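At5g01750 protein (Arabidopsis thaliana, PDB 1ZXU) is of unknown function but may be related to the phospholipid scramblase and tubby-like superfamily of membrane-tethered transcription factors. Local coordinates at residues A[115-120]-A[131-136]. Numbering follows the deposited sequence.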
loop_
_atom_site.group_PDB
_atom_site.type_symbol
_atom_site.label_atom_id
_atom_site.label_comp_id
_atom_site.label_asym_id
_atom_site.label_seq_id
_atom_site.Cartn_x
_atom_site.Cartn_y
_atom_site.Cartn_z
ATOM N N LEU A 115 -1.240 15.295 -2.610
ATOM C CA LEU A 115 -0.692 14.442 -1.549
ATOM C C LEU A 115 -1.822 13.736 -0.736
ATOM O O LEU A 115 -2.772 14.432 -0.151
ATOM C CB LEU A 115 0.183 15.349 -0.656
ATOM C CG LEU A 115 0.829 14.597 0.493
ATOM C CD1 LEU A 115 1.813 13.568 0.084
ATOM C CD2 LEU A 115 1.353 15.617 1.622
ATOM N N LEU A 116 -1.728 12.434 -0.652
ATOM C CA LEU A 116 -2.693 11.650 0.105
ATOM C C LEU A 116 -2.154 11.326 1.509
ATOM O O LEU A 116 -2.902 11.407 2.501
ATOM C CB LEU A 116 -3.060 10.364 -0.604
ATOM C CG LEU A 116 -3.929 10.553 -1.840
ATOM C CD1 LEU A 116 -3.975 9.261 -2.651
ATOM C CD2 LEU A 116 -5.301 11.044 -1.466
ATOM N N TYR A 117 -0.897 10.908 1.570
ATOM C CA TYR A 117 -0.289 10.612 2.921
ATOM C C TYR A 117 1.206 10.480 2.775
ATOM O O TYR A 117 1.747 10.336 1.660
ATOM C CB TYR A 117 -0.827 9.319 3.533
ATOM C CG TYR A 117 -0.997 8.177 2.576
ATOM C CD1 TYR A 117 -0.066 7.159 2.482
ATOM C CD2 TYR A 117 -2.190 8.096 1.816
ATOM C CE1 TYR A 117 -0.292 6.055 1.538
ATOM C CE2 TYR A 117 -2.401 7.044 0.919
ATOM C CZ TYR A 117 -1.434 6.042 0.788
ATOM O OH TYR A 117 -1.684 4.978 -0.105
ATOM N N THR A 118 1.877 10.589 3.932
ATOM C CA THR A 118 3.338 10.418 4.014
ATOM C C THR A 118 3.581 9.236 4.927
ATOM O O THR A 118 2.847 9.014 5.896
ATOM C CB THR A 118 3.946 11.674 4.654
ATOM O OG1 THR A 118 3.629 12.841 3.832
ATOM C CG2 THR A 118 5.450 11.508 4.821
ATOM N N VAL A 119 4.607 8.456 4.602
ATOM C CA VAL A 119 4.924 7.244 5.365
ATOM C C VAL A 119 6.359 7.424 5.829
ATOM O O VAL A 119 7.224 7.776 5.031
ATOM C CB VAL A 119 4.815 6.002 4.489
ATOM C CG1 VAL A 119 5.159 4.779 5.315
ATOM C CG2 VAL A 119 3.370 5.881 3.930
ATOM N N LYS A 120 6.592 7.220 7.116
ATOM C CA LYS A 120 7.934 7.362 7.666
ATOM C C LYS A 120 8.364 6.018 8.235
ATOM O O LYS A 120 7.588 5.321 8.924
ATOM C CB LYS A 120 7.901 8.344 8.856
ATOM C CG LYS A 120 7.494 9.779 8.558
ATOM C CD LYS A 120 7.524 10.636 9.843
ATOM C CE LYS A 120 6.909 11.999 9.637
ATOM N NZ LYS A 120 7.171 12.880 10.820
ATOM N N LEU A 131 6.412 1.166 10.278
ATOM C CA LEU A 131 6.073 2.320 9.437
ATOM C C LEU A 131 4.935 3.138 10.136
ATOM O O LEU A 131 4.006 2.571 10.696
ATOM C CB LEU A 131 5.571 1.873 8.047
ATOM C CG LEU A 131 6.449 0.997 7.158
ATOM C CD1 LEU A 131 5.632 0.570 5.929
ATOM C CD2 LEU A 131 7.723 1.818 6.708
ATOM N N ASP A 132 5.019 4.463 10.084
ATOM C CA ASP A 132 3.941 5.357 10.534
ATOM C C ASP A 132 3.410 6.114 9.337
ATOM O O ASP A 132 4.199 6.615 8.522
ATOM C CB ASP A 132 4.482 6.376 11.534
ATOM C CG ASP A 132 4.858 5.701 12.857
ATOM O OD1 ASP A 132 4.209 4.693 13.210
ATOM O OD2 ASP A 132 5.786 6.164 13.519
ATOM N N VAL A 133 2.085 6.197 9.252
ATOM C CA VAL A 133 1.443 6.877 8.147
ATOM C C VAL A 133 0.725 8.102 8.650
ATOM O O VAL A 133 -0.069 8.010 9.594
ATOM C CB VAL A 133 0.363 5.935 7.521
ATOM C CG1 VAL A 133 -0.313 6.669 6.335
ATOM C CG2 VAL A 133 1.065 4.612 7.130
ATOM N N PHE A 134 0.927 9.210 7.968
ATOM C CA PHE A 134 0.274 10.512 8.288
ATOM C C PHE A 134 -0.510 10.995 7.088
ATOM O O PHE A 134 0.066 11.231 6.036
ATOM C CB PHE A 134 1.341 11.546 8.627
ATOM C CG PHE A 134 2.225 11.113 9.753
ATOM C CD1 PHE A 134 1.929 11.484 11.057
ATOM C CD2 PHE A 134 3.346 10.348 9.482
ATOM C CE1 PHE A 134 2.743 11.067 12.106
ATOM C CE2 PHE A 134 4.139 9.877 10.526
ATOM C CZ PHE A 134 3.800 10.288 11.852
ATOM N N LEU A 135 -1.825 11.149 7.242
ATOM C CA LEU A 135 -2.614 11.648 6.119
ATOM C C LEU A 135 -2.189 13.071 5.747
ATOM O O LEU A 135 -1.655 13.811 6.603
ATOM C CB LEU A 135 -4.126 11.581 6.436
ATOM C CG LEU A 135 -4.655 10.168 6.727
ATOM C CD1 LEU A 135 -6.087 10.298 7.339
ATOM C CD2 LEU A 135 -4.670 9.314 5.468
ATOM N N GLY A 136 -2.431 13.444 4.496
ATOM C CA GLY A 136 -1.964 14.724 3.952
ATOM C C GLY A 136 -2.354 15.929 4.807
ATOM O O GLY A 136 -1.574 16.888 4.887
HETATM O O HOH W 1 1.282 13.677 5.077
#
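Thr118 and Phe134 form a hydrogen-bonded antiparallel pair, with Thr118 N to Phe134 O and Phe134 N to Thr118 O both at 2.8 Å. Lys120 and Asp132 pair in the same way. Gly136 N adds a more bent bond to Leu116 O (2.9 Å), entering from above the carbonyl plane. A water joins Thr118 OG1 to Phe134 O, which thus accepts two bonds; OG1 also bonds Gln103.

On the face of Thr118 and Phe134, the extended Lys120 side chain crosses that of Phe134 at about a right angle. Lys120 CD lies 3.5 Å from Phe134 CE2, with Lys120 CE beside the same ring atom, and Lys120 NZ makes an off-centre cation-pi contact, 4.7 Å from the ring centroid. Replacing Phe134 by an alanine would remove the ring, and is likely to leave the Lys120 methylenes without this support and NZ without its cation-pi partner.

On the face of Tyr117, Val119 and Val133, the contacts between the strands are apolar. Val133 CG1, anti to its own N (chi1 -180°), sits 3.9 Å from Tyr117 CB, and Val119 CG1 meets Leu131 CB at 4.0 Å.

This hairpin belongs to the antiparallel barrel, consistent with a tubby-like fold. Strands 101-106 and 146-149 flank it. Val119, Leu131 and Val133 pack on helix 197-211, where Tyr117 OH bonds Ser202.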